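Local structure of ethanolamine utilization protein EutJ (Carboxydothermus hydrogenoformans Z-2901, 3H1Q) at residues I76-K81 with A116-E121; L10-D15 with E48-A53. The protein binds ATP, has an actin-like ATPase fold and is probably involved in ethanolamine utilization. All blocks are in the same frame, centred on the assembly; numbering follows the deposited sequence.

Contact 1. Residues I76-K81 with A116-E121; sequences IVRELK and AGAGLE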
ATOM      1  N   ILE A  76      -4.992   3.819  16.670  1.00 40.05           N
ATOM      2  CA  ILE A  76      -5.529   3.681  15.295  1.00 39.46           C
ATOM      3  C   ILE A  76      -5.953   2.235  15.035  1.00 38.87           C
ATOM      4  O   ILE A  76      -7.127   1.978  14.745  1.00 38.94           O
ATOM      5  CB  ILE A  76      -4.547   4.178  14.166  1.00 39.88           C
ATOM      6  CG1 ILE A  76      -4.156   5.662  14.332  1.00 39.70           C
ATOM      7  CG2 ILE A  76      -5.136   3.917  12.763  1.00 39.69           C
ATOM      8  CD1 ILE A  76      -5.328   6.637  14.301  1.00 40.04           C
ATOM      9  N   VAL A  77      -5.037   1.282  15.159  1.00 37.73           N
ATOM     10  CA  VAL A  77      -5.462  -0.100  14.973  1.00 37.43           C
ATOM     11  C   VAL A  77      -6.672  -0.417  15.848  1.00 38.83           C
ATOM     12  O   VAL A  77      -7.662  -0.979  15.380  1.00 38.87           O
ATOM     13  CB  VAL A  77      -4.373  -1.072  15.282  1.00 36.84           C
ATOM     14  CG1 VAL A  77      -4.890  -2.502  15.174  1.00 33.30           C
ATOM     15  CG2 VAL A  77      -3.220  -0.812  14.349  1.00 36.20           C
ATOM     16  N   ARG A  78      -6.613  -0.032  17.123  1.00 40.01           N
ATOM     17  CA  ARG A  78      -7.761  -0.256  17.984  1.00 40.06           C
ATOM     18  C   ARG A  78      -9.023   0.343  17.398  1.00 40.42           C
ATOM     19  O   ARG A  78     -10.031  -0.349  17.313  1.00 40.57           O
ATOM     20  CB  ARG A  78      -7.495   0.193  19.407  1.00 39.55           C
ATOM     21  CG  ARG A  78      -6.767  -0.892  20.132  1.00 40.28           C
ATOM     22  CD  ARG A  78      -6.411  -0.529  21.543  1.00 41.96           C
ATOM     23  NE  ARG A  78      -7.578  -0.157  22.337  1.00 42.91           N
ATOM     24  CZ  ARG A  78      -8.228  -0.972  23.156  1.00 44.07           C
ATOM     25  NH1 ARG A  78      -7.837  -2.240  23.295  1.00 44.27           N
ATOM     26  NH2 ARG A  78      -9.283  -0.514  23.825  1.00 45.91           N
ATOM     27  N   GLU A  79      -8.976   1.594  16.947  1.00 40.94           N
ATOM     28  CA  GLU A  79     -10.216   2.234  16.493  1.00 42.21           C
ATOM     29  C   GLU A  79     -10.766   1.585  15.197  1.00 41.41           C
ATOM     30  O   GLU A  79     -11.992   1.479  15.004  1.00 40.94           O
ATOM     31  CB  GLU A  79     -10.097   3.772  16.427  1.00 42.81           C
ATOM     32  CG  GLU A  79      -9.451   4.377  15.180  1.00 48.98           C
ATOM     33  CD  GLU A  79      -8.814   5.787  15.446  1.00 58.68           C
ATOM     34  OE1 GLU A  79      -7.862   5.906  16.293  1.00 60.44           O
ATOM     35  OE2 GLU A  79      -9.265   6.777  14.792  1.00 61.21           O
ATOM     36  N   LEU A  80      -9.838   1.108  14.358  1.00 40.32           N
ATOM     37  CA  LEU A  80     -10.174   0.389  13.143  1.00 38.92           C
ATOM     38  C   LEU A  80     -10.832  -0.938  13.488  1.00 38.45           C
ATOM     39  O   LEU A  80     -11.965  -1.188  13.049  1.00 38.95           O
ATOM     40  CB  LEU A  80      -8.939   0.172  12.264  1.00 38.77           C
ATOM     41  CG  LEU A  80      -8.189   1.415  11.789  1.00 38.35           C
ATOM     42  CD1 LEU A  80      -7.051   0.991  10.941  1.00 37.77           C
ATOM     43  CD2 LEU A  80      -9.073   2.407  11.031  1.00 37.37           C
ATOM     44  N   LYS A  81     -10.146  -1.766  14.283  1.00 37.18           N
ATOM     45  CA  LYS A  81     -10.697  -3.040  14.732  1.00 36.17           C
ATOM     46  C   LYS A  81     -12.115  -2.890  15.231  1.00 36.08           C
ATOM     47  O   LYS A  81     -12.960  -3.749  14.981  1.00 36.69           O
ATOM     48  CB  LYS A  81      -9.873  -3.634  15.849  1.00 35.78           C
ATOM     49  CG  LYS A  81     -10.191  -5.076  16.118  1.00 34.90           C
ATOM     50  CD  LYS A  81      -9.114  -5.713  16.964  1.00 35.97           C
ATOM     51  CE  LYS A  81      -9.574  -5.908  18.397  1.00 37.02           C
ATOM     52  NZ  LYS A  81     -10.358  -7.156  18.546  1.00 37.99           N
ATOM     53  N   ALA A 116      -0.677  -6.976  18.429  1.00 37.52           N
ATOM     54  CA  ALA A 116      -0.868  -7.573  19.765  1.00 36.94           C
ATOM     55  C   ALA A 116      -1.453  -6.538  20.708  1.00 36.96           C
ATOM     56  O   ALA A 116      -2.481  -6.779  21.322  1.00 37.87           O
ATOM     57  CB  ALA A 116       0.434  -8.108  20.299  1.00 35.72           C
ATOM     58  N   GLY A 117      -0.832  -5.368  20.781  1.00 36.84           N
ATOM     59  CA  GLY A 117      -1.358  -4.266  21.569  1.00 36.85           C
ATOM     60  C   GLY A 117      -2.753  -3.786  21.219  1.00 37.42           C
ATOM     61  O   GLY A 117      -3.370  -3.102  22.014  1.00 37.61           O
ATOM     62  N   ALA A 118      -3.266  -4.094  20.026  1.00 38.23           N
ATOM     63  CA  ALA A 118      -4.657  -3.708  19.710  1.00 38.40           C
ATOM     64  C   ALA A 118      -5.628  -4.864  20.001  1.00 38.71           C
ATOM     65  O   ALA A 118      -6.850  -4.730  19.898  1.00 38.55           O
ATOM     66  CB  ALA A 118      -4.789  -3.191  18.304  1.00 38.11           C
ATOM     67  N   GLY A 119      -5.057  -5.994  20.399  1.00 38.74           N
ATOM     68  CA  GLY A 119      -5.833  -7.088  20.879  1.00 39.41           C
ATOM     69  C   GLY A 119      -5.966  -8.159  19.848  1.00 40.40           C
ATOM     70  O   GLY A 119      -6.973  -8.879  19.828  1.00 41.43           O
ATOM     71  N   LEU A 120      -4.942  -8.280  19.008  1.00 40.56           N
ATOM     72  CA  LEU A 120      -4.928  -9.261  17.945  1.00 40.79           C
ATOM     73  C   LEU A 120      -3.734 -10.177  18.133  1.00 41.30           C
ATOM     74  O   LEU A 120      -2.600  -9.706  18.141  1.00 41.33           O
ATOM     75  CB  LEU A 120      -4.873  -8.545  16.591  1.00 40.54           C
ATOM     76  CG  LEU A 120      -6.153  -7.767  16.257  1.00 40.47           C
ATOM     77  CD1 LEU A 120      -5.985  -6.763  15.131  1.00 36.82           C
ATOM     78  CD2 LEU A 120      -7.270  -8.744  15.938  1.00 40.53           C
ATOM     79  N   GLU A 121      -3.974 -11.475  18.300  1.00 41.91           N
ATOM     80  CA  GLU A 121      -2.861 -12.415  18.367  1.00 43.28           C
ATOM     81  C   GLU A 121      -2.215 -12.402  17.002  1.00 43.72           C
ATOM     82  O   GLU A 121      -2.884 -12.610  15.986  1.00 43.55           O
ATOM     83  CB  GLU A 121      -3.275 -13.832  18.752  1.00 43.20           C
ATOM     84  CG  GLU A 121      -4.687 -13.946  19.308  1.00 48.52           C
ATOM     85  CD  GLU A 121      -4.828 -14.991  20.417  1.00 55.04           C
ATOM     86  OE1 GLU A 121      -3.770 -15.492  20.900  1.00 58.30           O
ATOM     87  OE2 GLU A 121      -5.993 -15.299  20.813  1.00 55.54           O
TER

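Contact 2. Residues L10-D15 with E48-A53; sequences LNLLND and EGIPVA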
ATOM      1  N   LEU A  10     -10.415  -5.445  -5.537  1.00 39.07           N
ATOM      2  CA  LEU A  10      -9.969  -4.111  -5.175  1.00 37.86           C
ATOM      3  C   LEU A  10     -11.091  -3.103  -5.258  1.00 37.34           C
ATOM      4  O   LEU A  10     -11.152  -2.168  -4.478  1.00 36.86           O
ATOM      5  CB  LEU A  10      -8.888  -3.664  -6.148  1.00 38.17           C
ATOM      6  CG  LEU A  10      -7.391  -3.713  -5.845  1.00 38.90           C
ATOM      7  CD1 LEU A  10      -7.041  -4.894  -4.961  1.00 39.01           C
ATOM      8  CD2 LEU A  10      -6.571  -3.683  -7.171  1.00 38.10           C
ATOM      9  N   ASN A  11     -11.963  -3.247  -6.247  1.00 37.19           N
ATOM     10  CA  ASN A  11     -13.088  -2.326  -6.333  1.00 36.26           C
ATOM     11  C   ASN A  11     -14.015  -2.555  -5.152  1.00 35.59           C
ATOM     12  O   ASN A  11     -14.510  -1.579  -4.562  1.00 35.87           O
ATOM     13  CB  ASN A  11     -13.820  -2.421  -7.660  1.00 35.87           C
ATOM     14  CG  ASN A  11     -13.221  -1.525  -8.706  1.00 36.27           C
ATOM     15  OD1 ASN A  11     -12.983  -1.949  -9.817  1.00 37.84           O
ATOM     16  ND2 ASN A  11     -12.985  -0.270  -8.363  1.00 38.45           N
ATOM     17  N   LEU A  12     -14.195  -3.831  -4.793  1.00 33.95           N
ATOM     18  CA  LEU A  12     -15.013  -4.200  -3.647  1.00 32.94           C
ATOM     19  C   LEU A  12     -14.433  -3.568  -2.391  1.00 32.79           C
ATOM     20  O   LEU A  12     -15.092  -2.758  -1.716  1.00 32.73           O
ATOM     21  CB  LEU A  12     -15.080  -5.722  -3.480  1.00 32.44           C
ATOM     22  CG  LEU A  12     -16.019  -6.265  -2.398  1.00 31.25           C
ATOM     23  CD1 LEU A  12     -17.442  -5.810  -2.635  1.00 27.99           C
ATOM     24  CD2 LEU A  12     -15.963  -7.784  -2.280  1.00 29.55           C
ATOM     25  N   LEU A  13     -13.178  -3.922  -2.114  1.00 32.05           N
ATOM     26  CA  LEU A  13     -12.506  -3.507  -0.912  1.00 30.56           C
ATOM     27  C   LEU A  13     -12.536  -2.021  -0.824  1.00 30.23           C
ATOM     28  O   LEU A  13     -12.663  -1.466   0.258  1.00 30.80           O
ATOM     29  CB  LEU A  13     -11.080  -3.999  -0.891  1.00 30.03           C
ATOM     30  CG  LEU A  13     -10.391  -3.848   0.458  1.00 29.63           C
ATOM     31  CD1 LEU A  13     -11.206  -4.444   1.551  1.00 29.85           C
ATOM     32  CD2 LEU A  13      -9.061  -4.502   0.423  1.00 29.19           C
ATOM     33  N   ASN A  14     -12.461  -1.354  -1.954  1.00 30.02           N
ATOM     34  CA  ASN A  14     -12.525   0.092  -1.879  1.00 30.67           C
ATOM     35  C   ASN A  14     -13.856   0.607  -1.307  1.00 31.36           C
ATOM     36  O   ASN A  14     -13.886   1.568  -0.517  1.00 30.55           O
ATOM     37  CB  ASN A  14     -12.277   0.749  -3.219  1.00 30.41           C
ATOM     38  CG  ASN A  14     -12.304   2.228  -3.106  1.00 29.68           C
ATOM     39  OD1 ASN A  14     -11.453   2.775  -2.441  1.00 33.14           O
ATOM     40  ND2 ASN A  14     -13.300   2.895  -3.707  1.00 27.09           N
ATOM     41  N   ASP A  15     -14.948  -0.029  -1.737  1.00 31.81           N
ATOM     42  CA  ASP A  15     -16.239   0.284  -1.210  1.00 32.37           C
ATOM     43  C   ASP A  15     -16.448  -0.150   0.233  1.00 31.07           C
ATOM     44  O   ASP A  15     -16.997   0.617   1.025  1.00 30.22           O
ATOM     45  CB  ASP A  15     -17.316  -0.259  -2.115  1.00 33.46           C
ATOM     46  CG  ASP A  15     -17.701   0.741  -3.174  1.00 40.01           C
ATOM     47  OD1 ASP A  15     -17.858   1.948  -2.846  1.00 47.24           O
ATOM     48  OD2 ASP A  15     -17.839   0.346  -4.353  1.00 47.40           O
ATOM     49  N   GLU A  48     -10.623 -17.643   1.008  1.00 46.34           N
ATOM     50  CA  GLU A  48     -10.197 -17.543  -0.382  1.00 46.29           C
ATOM     51  C   GLU A  48      -9.836 -16.096  -0.730  1.00 45.28           C
ATOM     52  O   GLU A  48      -9.722 -15.725  -1.895  1.00 46.04           O
ATOM     53  CB  GLU A  48     -11.292 -18.061  -1.333  1.00 47.18           C
ATOM     54  CG  GLU A  48     -12.179 -19.227  -0.809  1.00 51.10           C
ATOM     55  CD  GLU A  48     -11.394 -20.274  -0.001  1.00 57.29           C
ATOM     56  OE1 GLU A  48     -10.277 -20.649  -0.437  1.00 61.15           O
ATOM     57  OE2 GLU A  48     -11.884 -20.716   1.074  1.00 59.49           O
ATOM     58  N   GLY A  49      -9.670 -15.261   0.275  1.00 43.90           N
ATOM     59  CA  GLY A  49      -9.155 -13.932   0.023  1.00 42.19           C
ATOM     60  C   GLY A  49     -10.150 -12.969  -0.572  1.00 40.88           C
ATOM     61  O   GLY A  49      -9.782 -11.873  -0.996  1.00 40.80           O
ATOM     62  N   ILE A  50     -11.414 -13.349  -0.617  1.00 39.52           N
ATOM     63  CA  ILE A  50     -12.385 -12.361  -1.012  1.00 38.79           C
ATOM     64  C   ILE A  50     -12.621 -11.408   0.163  1.00 37.56           C
ATOM     65  O   ILE A  50     -12.856 -11.873   1.275  1.00 37.51           O
ATOM     66  CB  ILE A  50     -13.688 -12.967  -1.454  1.00 38.78           C
ATOM     67  CG1 ILE A  50     -13.454 -13.907  -2.619  1.00 38.68           C
ATOM     68  CG2 ILE A  50     -14.613 -11.860  -1.912  1.00 39.82           C
ATOM     69  CD1 ILE A  50     -14.754 -14.393  -3.226  1.00 38.28           C
ATOM     70  N   PRO A  51     -12.531 -10.083  -0.087  1.00 36.15           N
ATOM     71  CA  PRO A  51     -12.755  -9.022   0.884  1.00 35.36           C
ATOM     72  C   PRO A  51     -14.091  -9.116   1.580  1.00 34.78           C
ATOM     73  O   PRO A  51     -15.106  -9.300   0.940  1.00 34.37           O
ATOM     74  CB  PRO A  51     -12.699  -7.752   0.037  1.00 35.39           C
ATOM     75  CG  PRO A  51     -11.823  -8.100  -1.067  1.00 35.90           C
ATOM     76  CD  PRO A  51     -12.098  -9.536  -1.378  1.00 35.74           C
ATOM     77  N   VAL A  52     -14.042  -9.012   2.910  1.00 35.24           N
ATOM     78  CA  VAL A  52     -15.203  -9.050   3.816  1.00 34.66           C
ATOM     79  C   VAL A  52     -15.414  -7.687   4.499  1.00 34.62           C
ATOM     80  O   VAL A  52     -16.550  -7.248   4.667  1.00 35.04           O
ATOM     81  CB  VAL A  52     -15.024 -10.125   4.877  1.00 34.12           C
ATOM     82  CG1 VAL A  52     -16.063  -9.978   5.938  1.00 33.82           C
ATOM     83  CG2 VAL A  52     -15.128 -11.475   4.242  1.00 33.78           C
ATOM     84  N   ALA A  53     -14.319  -7.011   4.853  1.00 34.15           N
ATOM     85  CA  ALA A  53     -14.378  -5.736   5.572  1.00 33.52           C
ATOM     86  C   ALA A  53     -13.062  -5.003   5.500  1.00 32.94           C
ATOM     87  O   ALA A  53     -12.018  -5.633   5.294  1.00 32.79           O
ATOM     88  CB  ALA A  53     -14.720  -5.991   7.050  1.00 33.51           C
TER

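Contact 1. Residues I76-K81 with A116-E121
Val77 meets Ala118 where helix 70-87 passes the end of helix 110-117. With CG1 anti to its backbone N (chi1 176°), Val77 sends that methyl to Ala118 CB, 3.2 Å from CG1. Leu120 CD1 is farther from Val77 CG1, at 4.4 Å, so the short branched valine meets Ala118 directly and Leu120 only loosely. Arg78 adds its aliphatic part: CG packs against Ala118 CB at 3.5 Å, and CD faces Gly117 O more loosely at 4.0 Å. Here the backbones approach to 5.0 Å between Arg78 CA and Ala118 CA, a spacing that suits a side chain as small as alanine.

One turn beyond Val77, Lys81 runs alongside Leu120 with the two side chains heading in opposite directions. Its CD rests 3.7 Å from Leu120 CG and almost as near both methyls, while CE reaches Ala118 O at 3.3 Å. The amino group goes on to a salt bridge with Glu85 and a hydrogen bond to Leu92 O. An alanine in place of Lys81 would probably uncover the Leu120 methyls and leave Glu85 and Leu92 O without their ammonium partner.

Gly119 ends helix 110-117 in a Schellman motif: its phi is 103°, and its N bonds Ala116 O at 2.8 Å. A CB there would press on the carbonyl of Ala118 and come close to Lys81 CE.

Glu121 then pairs with Phe93 and Ala95 as strand 121-126 begins. Meanwhile Ile76 and Leu80 pack on strands 39-45 and 51-58, so helix 70-87 lies on the sheet with the end of helix 110-117 beside it.

Contact 2. Residues L10-D15 with E48-A53
The side chains of Leu13 and Pro51 cross at about a right angle, and that of Leu13 can be followed outward from the helix. CB comes first, 4.2 Å from both Pro51 CG and Pro51 CB. CG stands anti to the backbone N (chi1 -168°), and beyond it CD1 ends 3.9 Å from Pro51 CB, at that corner of the ring. The same methyl is 4.0 Å from Ala53 O, so it touches the strand backbone as well as Pro51 CB. Beyond the two segments Leu13 also touches Val43 of the adjoining strand, and a long branched residue suits a place where one side chain must serve two strands.

Leu12 takes the neighbouring place. Its CD2 meets Pro51 CB at 4.0 Å and Pro51 O at 3.7 Å, with Ile50 CG2 a little farther away. Leu12 and Pro51 cross obliquely, and Pro51 CB has one methyl of each leucine beside it. The carbonyl beside them is not left bare: Asn23 ND2 hydrogen-bonds Pro51 O.

Proline fits here as a compact apolar group whose N has no hydrogen to satisfy; Lys9 and Leu16 of the same helix touch it too. No hydrogen bond runs between 10-15 and 48-53; their contact is apolar packing. Their local axes are nearly parallel, 3° apart, and approach to 8.3 Å.

Just after Pro51, Val52 and Ala53 both lie opposite Val44 in a classic beta bulge. The arrangement is thus a helix laid on the edge hairpin of strands 39-45 and 51-58, the second and third strands of the 3-2-1-4-5 sheet characteristic of the actin-like ATPase fold.

Both contacts belong to the five-stranded sheet domain, with centres 20 Å apart and nearest atoms about 8 Å apart, so they do not touch. They follow in series: contact 2 closes on strand 51-58, and the chain then enters helix 70-87, where contact 1 opens. Strand 39-45 lies between them, since Leu13 of contact 2 packs on Val43 while Leu80, in the helix of contact 1, packs on Ile40 and Leu42. These alternating residues place the two helices on opposite faces of the sheet. The side chains of Val77 and Leu13 each lie about 12 Å from the bound ATP; both contacts are packing within the fold, away from the nucleotide-binding residues.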